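Local coordinates for odorant binding protein (AGAP010409-PA) (PDB 3L4A), which probably binds odorant molecules as a small, secreted, all-helical and disulfide-bonded member of the PBP/GOBP family, at residues Asn13-Ala18 with Val42-Leu47; Val25-Asn30 with Asp35-Cys40; Asn50-Lys55 with Tyr101-Cys106. All coordinates share one frame; numbering follows the deposited sequence.

Contact 1: residues Asn13-Ala18 with Val42-Leu47; sequences NAVQGA and VRCIGL
C44 meets V15 and A14 with the two atoms of its side chain, one for each partner. The methylene CB lies 3.9 Å from CG2 of V15, while SG reaches on to the methyl of A14, its distance to A14 CB being 4.2 Å. The torsion of C44 divides the work: SG stands anti to the backbone N (chi1 -178°), pointing off its helix toward the C-terminal end of helix 5-14, where A14 sits, and CB stays behind for the valine. That same sulfur is bonded to C11 SG, one of the three disulfides that pin together the helices of this PBP/GOBP fold; here the bond ties helix 5-14 to helix 36-48. At A14 a lone methyl fits beside the sulfur without pushing the helices apart. V15 is the first residue to leave helical backbone angles and opens a type II beta turn, with G17 at its positive-phi position, closed by the bond from A18 N to V15 O, 3.0 Å. The branched V15 spreads over helix 36-48, since its other methyl, CG1, turns to C40 one helical turn before C44.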
# COMPACT_ATOMS: atom_id res chain seq x y z
N ASN A 13 4.51 8.55 -13.71
CA ASN A 13 4.70 9.91 -14.16
C ASN A 13 4.61 10.94 -13.05
O ASN A 13 5.32 11.95 -13.08
CB ASN A 13 3.74 10.23 -15.30
CG ASN A 13 4.19 9.62 -16.60
OD1 ASN A 13 5.39 9.62 -16.90
ND2 ASN A 13 3.25 9.08 -17.36
N ALA A 14 3.75 10.68 -12.07
CA ALA A 14 3.54 11.61 -10.97
C ALA A 14 4.74 11.64 -10.03
O ALA A 14 4.99 12.65 -9.38
CB ALA A 14 2.29 11.23 -10.21
N VAL A 15 5.46 10.53 -9.96
CA VAL A 15 6.54 10.39 -9.00
C VAL A 15 7.90 10.56 -9.67
O VAL A 15 8.23 9.84 -10.63
CB VAL A 15 6.45 9.02 -8.29
CG1 VAL A 15 7.66 8.79 -7.40
CG2 VAL A 15 5.15 8.91 -7.49
N GLN A 16 8.69 11.51 -9.18
CA GLN A 16 10.01 11.78 -9.73
C GLN A 16 10.86 10.52 -9.66
O GLN A 16 10.98 9.89 -8.61
CB GLN A 16 10.69 12.89 -8.94
CG GLN A 16 11.98 13.40 -9.57
CD GLN A 16 11.73 14.25 -10.81
OE1 GLN A 16 10.60 14.36 -11.28
NE2 GLN A 16 12.79 14.84 -11.34
N GLY A 17 11.43 10.12 -10.80
CA GLY A 17 12.30 8.96 -10.84
C GLY A 17 11.60 7.64 -11.14
O GLY A 17 12.23 6.65 -11.49
N ALA A 18 10.27 7.64 -11.02
CA ALA A 18 9.52 6.38 -11.11
C ALA A 18 9.22 5.91 -12.53
O ALA A 18 8.77 4.77 -12.71
CB ALA A 18 8.23 6.47 -10.29
N VAL A 42 4.64 3.73 -4.13
CA VAL A 42 3.67 2.99 -3.33
C VAL A 42 2.64 3.93 -2.72
O VAL A 42 1.44 3.65 -2.74
CB VAL A 42 4.39 2.17 -2.26
CG1 VAL A 42 3.39 1.71 -1.19
CG2 VAL A 42 5.10 1.00 -2.92
N ARG A 43 3.08 5.08 -2.22
CA ARG A 43 2.14 6.09 -1.74
C ARG A 43 1.16 6.47 -2.85
O ARG A 43 -0.05 6.54 -2.62
CB ARG A 43 2.87 7.33 -1.25
CG ARG A 43 1.94 8.48 -0.90
CD ARG A 43 2.70 9.61 -0.24
NE ARG A 43 1.84 10.77 0.02
CZ ARG A 43 1.64 11.75 -0.85
NH1 ARG A 43 2.25 11.74 -2.03
NH2 ARG A 43 0.85 12.76 -0.53
N CYS A 44 1.67 6.75 -4.04
CA CYS A 44 0.84 7.18 -5.15
C CYS A 44 -0.22 6.13 -5.49
O CYS A 44 -1.39 6.46 -5.68
CB CYS A 44 1.71 7.47 -6.37
SG CYS A 44 0.80 8.07 -7.81
N ILE A 45 0.19 4.87 -5.60
CA ILE A 45 -0.75 3.80 -5.94
C ILE A 45 -1.82 3.68 -4.85
O ILE A 45 -3.01 3.52 -5.14
CB ILE A 45 -0.03 2.44 -6.10
CG1 ILE A 45 0.95 2.48 -7.28
CG2 ILE A 45 -1.05 1.32 -6.26
CD1 ILE A 45 0.34 2.84 -8.59
N GLY A 46 -1.40 3.76 -3.60
CA GLY A 46 -2.33 3.66 -2.49
C GLY A 46 -3.34 4.79 -2.51
O GLY A 46 -4.54 4.58 -2.29
N LEU A 47 -2.88 6.01 -2.78
CA LEU A 47 -3.79 7.15 -2.87
C LEU A 47 -4.76 7.01 -4.04
O LEU A 47 -5.96 7.24 -3.87
CB LEU A 47 -3.00 8.46 -3.00
CG LEU A 47 -2.18 8.87 -1.78
CD1 LEU A 47 -1.32 10.08 -2.11
CD2 LEU A 47 -3.09 9.16 -0.59

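Contact 2: residues Val25-Asn30 with Asp35-Cys40; sequences VHYRAN and DPVTHC
Y27 points its phenol from helix 21-28 at the first turn of helix 36-48, where D35 is the N-cap and T38 the third residue beyond it. The two side chains lie at a slant, and T38 OG1 comes to the edge of the tyrosine ring, close to its plane, taking the phenol proton in a hydrogen bond of 2.8 Å from Y27 OH. The threonine methyl CG2 comes to 3.9 Å from Y27 CE1, and V37 CG1 adds a looser apolar neighbour to the hydroxyl. Tyrosine suits the place because its long ring spans the gap between the helices, stacking on F41 along the way, and still ends in a polar atom for a buried partner. Threonine suits the other end: with OG1 beside its own backbone N (chi1 -61°), the hydroxyl can accept from Y27 and give its own proton to the cap, a bond of 2.7 Å from T38 OG1 to D35 OD1. A relay thus runs from phenol to hydroxyl to carboxylate, its direction probably set by the aspartate. The second carboxylate oxygen, D35 OD2, receives T38 N at 2.9 Å, almost straight at 173° but from above the carboxylate plane.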
# COMPACT_ATOMS: atom_id res chain seq x y z
N VAL A 25 9.56 -2.72 -14.12
CA VAL A 25 9.53 -4.17 -14.22
C VAL A 25 9.17 -4.77 -12.86
O VAL A 25 8.37 -5.70 -12.77
CB VAL A 25 10.88 -4.75 -14.70
CG1 VAL A 25 10.89 -6.26 -14.54
CG2 VAL A 25 11.14 -4.34 -16.14
N HIS A 26 9.77 -4.24 -11.79
CA HIS A 26 9.45 -4.69 -10.44
C HIS A 26 7.99 -4.42 -10.12
O HIS A 26 7.28 -5.31 -9.64
CB HIS A 26 10.33 -3.98 -9.41
CG HIS A 26 11.75 -4.45 -9.39
ND1 HIS A 26 12.11 -5.68 -8.89
CD2 HIS A 26 12.89 -3.85 -9.79
CE1 HIS A 26 13.42 -5.82 -8.99
NE2 HIS A 26 13.92 -4.72 -9.53
N TYR A 27 7.53 -3.20 -10.38
CA TYR A 27 6.17 -2.82 -10.04
C TYR A 27 5.12 -3.70 -10.71
O TYR A 27 4.11 -4.06 -10.10
CB TYR A 27 5.92 -1.35 -10.39
CG TYR A 27 6.88 -0.38 -9.73
CD1 TYR A 27 7.58 -0.73 -8.58
CD2 TYR A 27 7.06 0.89 -10.25
CE1 TYR A 27 8.46 0.16 -7.99
CE2 TYR A 27 7.92 1.79 -9.65
CZ TYR A 27 8.62 1.42 -8.53
OH TYR A 27 9.48 2.32 -7.94
N ARG A 28 5.35 -4.04 -11.98
CA ARG A 28 4.41 -4.89 -12.71
C ARG A 28 4.46 -6.33 -12.19
O ARG A 28 3.54 -7.11 -12.42
CB ARG A 28 4.71 -4.84 -14.21
CG ARG A 28 4.43 -3.48 -14.84
CD ARG A 28 4.99 -3.38 -16.25
NE ARG A 28 4.58 -2.14 -16.90
CZ ARG A 28 5.17 -1.63 -17.98
NH1 ARG A 28 6.21 -2.25 -18.52
NH2 ARG A 28 4.73 -0.49 -18.50
N ALA A 29 5.53 -6.65 -11.47
CA ALA A 29 5.69 -7.97 -10.85
C ALA A 29 5.30 -7.93 -9.37
O ALA A 29 5.61 -8.85 -8.61
CB ALA A 29 7.12 -8.46 -11.01
N ASN A 30 4.63 -6.85 -8.97
CA ASN A 30 4.24 -6.65 -7.57
C ASN A 30 5.43 -6.71 -6.61
O ASN A 30 5.32 -7.19 -5.48
CB ASN A 30 3.15 -7.64 -7.17
CG ASN A 30 1.84 -7.37 -7.88
OD1 ASN A 30 1.35 -6.24 -7.88
ND2 ASN A 30 1.27 -8.41 -8.48
N ASP A 35 13.36 1.72 -1.46
CA ASP A 35 14.12 2.87 -1.95
C ASP A 35 13.19 4.08 -2.03
O ASP A 35 11.98 3.93 -2.12
CB ASP A 35 14.73 2.54 -3.31
CG ASP A 35 13.70 2.49 -4.43
OD1 ASP A 35 13.28 1.38 -4.81
OD2 ASP A 35 13.32 3.56 -4.92
N PRO A 36 13.75 5.30 -2.02
CA PRO A 36 12.93 6.51 -1.94
C PRO A 36 11.93 6.68 -3.08
O PRO A 36 10.82 7.17 -2.85
CB PRO A 36 13.96 7.64 -1.96
CG PRO A 36 15.20 7.03 -1.42
CD PRO A 36 15.19 5.61 -1.90
N VAL A 37 12.31 6.30 -4.30
CA VAL A 37 11.40 6.41 -5.44
C VAL A 37 10.22 5.48 -5.24
O VAL A 37 9.06 5.88 -5.35
CB VAL A 37 12.11 6.08 -6.76
CG1 VAL A 37 11.12 6.10 -7.92
CG2 VAL A 37 13.23 7.08 -7.01
N THR A 38 10.52 4.22 -4.94
CA THR A 38 9.47 3.24 -4.69
C THR A 38 8.58 3.63 -3.51
O THR A 38 7.38 3.37 -3.52
CB THR A 38 10.05 1.83 -4.47
OG1 THR A 38 10.75 1.44 -5.66
CG2 THR A 38 8.95 0.83 -4.21
N HIS A 39 9.16 4.25 -2.48
CA HIS A 39 8.33 4.72 -1.37
C HIS A 39 7.23 5.63 -1.90
O HIS A 39 6.05 5.46 -1.57
CB HIS A 39 9.14 5.51 -0.34
CG HIS A 39 10.16 4.69 0.38
ND1 HIS A 39 11.14 5.27 1.17
CD2 HIS A 39 10.38 3.36 0.43
CE1 HIS A 39 11.90 4.32 1.68
NE2 HIS A 39 11.46 3.15 1.25
N CYS A 40 7.62 6.61 -2.71
CA CYS A 40 6.65 7.54 -3.25
C CYS A 40 5.71 6.89 -4.26
O CYS A 40 4.53 7.25 -4.34
CB CYS A 40 7.34 8.76 -3.86
SG CYS A 40 8.12 9.85 -2.64

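Contact 3: residues Asn50-Lys55 with Tyr101-Cys106; sequences NLYDDK and YSAFQC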
# COMPACT_ATOMS: atom_id res chain seq x y z
N ASN A 50 -7.40 4.52 -3.58
CA ASN A 50 -8.06 4.80 -2.30
C ASN A 50 -7.91 3.67 -1.29
O ASN A 50 -8.82 3.36 -0.52
CB ASN A 50 -9.51 5.23 -2.46
CG ASN A 50 -9.92 6.22 -1.39
OD1 ASN A 50 -9.07 6.78 -0.69
ND2 ASN A 50 -11.22 6.46 -1.25
N LEU A 51 -6.71 3.10 -1.28
CA LEU A 51 -6.32 2.08 -0.30
C LEU A 51 -5.64 2.73 0.89
O LEU A 51 -5.40 2.07 1.90
CB LEU A 51 -5.31 1.12 -0.94
CG LEU A 51 -5.78 0.33 -2.14
CD1 LEU A 51 -4.61 -0.40 -2.79
CD2 LEU A 51 -6.86 -0.65 -1.72
N TYR A 52 -5.32 4.01 0.76
CA TYR A 52 -4.44 4.68 1.70
C TYR A 52 -4.69 6.17 1.67
O TYR A 52 -5.12 6.74 0.66
CB TYR A 52 -2.96 4.41 1.35
CG TYR A 52 -1.99 5.11 2.29
CD1 TYR A 52 -1.63 4.52 3.50
CD2 TYR A 52 -1.44 6.35 1.97
CE1 TYR A 52 -0.77 5.16 4.37
CE2 TYR A 52 -0.57 6.99 2.85
CZ TYR A 52 -0.23 6.39 4.05
OH TYR A 52 0.62 6.99 4.93
N ASP A 53 -4.37 6.79 2.79
CA ASP A 53 -4.57 8.20 2.98
C ASP A 53 -3.49 8.72 3.93
O ASP A 53 -3.21 8.07 4.93
CB ASP A 53 -5.96 8.39 3.60
CG ASP A 53 -6.36 9.82 3.68
OD1 ASP A 53 -7.07 10.26 2.77
OD2 ASP A 53 -5.91 10.51 4.63
N ASP A 54 -2.88 9.87 3.63
CA ASP A 54 -1.79 10.38 4.46
C ASP A 54 -2.24 10.61 5.90
O ASP A 54 -1.45 10.45 6.83
CB ASP A 54 -1.23 11.69 3.89
CG ASP A 54 -0.56 11.49 2.55
OD1 ASP A 54 0.23 10.54 2.41
OD2 ASP A 54 -0.83 12.29 1.63
N LYS A 55 -3.50 11.00 6.06
CA LYS A 55 -4.04 11.32 7.37
C LYS A 55 -4.69 10.11 8.04
O LYS A 55 -4.46 9.85 9.22
CB LYS A 55 -5.07 12.46 7.27
CG LYS A 55 -5.65 12.89 8.60
CD LYS A 55 -6.50 14.14 8.46
CE LYS A 55 -6.99 14.61 9.83
NZ LYS A 55 -7.89 15.79 9.75
N TYR A 101 4.94 3.77 2.69
CA TYR A 101 5.64 2.52 2.44
C TYR A 101 5.69 1.66 3.71
O TYR A 101 5.41 0.46 3.66
CB TYR A 101 7.05 2.81 1.93
CG TYR A 101 7.81 1.58 1.49
CD1 TYR A 101 8.70 0.96 2.34
CD2 TYR A 101 7.64 1.06 0.21
CE1 TYR A 101 9.39 -0.17 1.94
CE2 TYR A 101 8.34 -0.08 -0.20
CZ TYR A 101 9.21 -0.68 0.68
OH TYR A 101 9.91 -1.80 0.29
N SER A 102 6.02 2.29 4.83
CA SER A 102 6.03 1.60 6.11
C SER A 102 4.66 1.01 6.43
O SER A 102 4.54 -0.14 6.86
CB SER A 102 6.46 2.53 7.25
OG SER A 102 6.53 1.81 8.47
N ALA A 103 3.61 1.79 6.20
CA ALA A 103 2.25 1.32 6.45
C ALA A 103 1.97 0.06 5.64
O ALA A 103 1.50 -0.95 6.19
CB ALA A 103 1.24 2.41 6.10
N PHE A 104 2.27 0.10 4.35
CA PHE A 104 1.96 -1.04 3.50
C PHE A 104 2.79 -2.29 3.80
O PHE A 104 2.38 -3.40 3.48
CB PHE A 104 2.03 -0.65 2.02
CG PHE A 104 0.77 -0.01 1.51
CD1 PHE A 104 -0.36 -0.78 1.27
CD2 PHE A 104 0.70 1.36 1.29
CE1 PHE A 104 -1.54 -0.20 0.81
CE2 PHE A 104 -0.46 1.95 0.82
CZ PHE A 104 -1.58 1.17 0.58
N GLN A 105 3.94 -2.12 4.45
CA GLN A 105 4.70 -3.29 4.87
C GLN A 105 3.87 -4.22 5.78
O GLN A 105 4.09 -5.43 5.80
CB GLN A 105 6.00 -2.89 5.56
CG GLN A 105 7.05 -2.32 4.60
CD GLN A 105 8.32 -1.94 5.31
OE1 GLN A 105 9.42 -2.17 4.81
NE2 GLN A 105 8.18 -1.36 6.50
N CYS A 106 2.93 -3.65 6.52
CA CYS A 106 2.06 -4.47 7.36
C CYS A 106 1.27 -5.48 6.55
O CYS A 106 0.97 -6.57 7.04
CB CYS A 106 1.10 -3.60 8.16
SG CYS A 106 1.88 -2.84 9.59
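D53 OD2 is gripped by two backbone amides, those of K55 and Y56, beside the place where Y52 packs on A103 and F104. The bond from K55 N to D53 OD2 is 2.8 Å long, bent to 140°, and arrives on the anti side of the carboxylate. It forms an Asx turn, which bends the chain between the paired strands 52-53 and 57-58; aspartate suits this corner because its short side chain can reach back to the amide two residues on. The contact with helix 96-105 is made by the residues just before. Y52 sends its ring toward the helix with CG anti to the backbone N (chi1 179°), and its CB lies 3.5 Å from F104 CE2. The two rings meet obliquely, inclined at 44° with centroids 5.6 Å apart. Farther along the tyrosine, CE1 meets the methyl of A103, 3.8 Å from A103 CB; alanine is small enough to let the large ring settle near the helix backbone. L51 adds its CB at the edge of the phenylalanine ring, 4.0 Å from F104 CZ. Carbon meets carbon at every touching pair between 50-55 and 101-106, so what passes between these two segments depends on shape and exclusion of water; a polar link to the same helix comes an turn earlier, in the weak hydrogen bond from R99 NH1 to D54 O.

Helix 36-48 runs through all three neighbourhoods. Contact 2 is nested along the chain inside the loop closed by contact 1, and contact 3 opens only afterwards. Contacts 1 and 2 have centres about 9 Å apart and share that helix, whose first turn takes helix 21-28 and whose later turns take the end of helix 5-14. Contact 3, nearer the centre of the molecule, lies about 13 Å from contact 1 and 14 Å from contact 2. The salt bridge between R43 and D54 joins contacts 1 and 3, while H39 against Y101 joins contacts 2 and 3. One disulfide cysteine in each contact, C44, C40 and C106, completes a covalently braced helical framework.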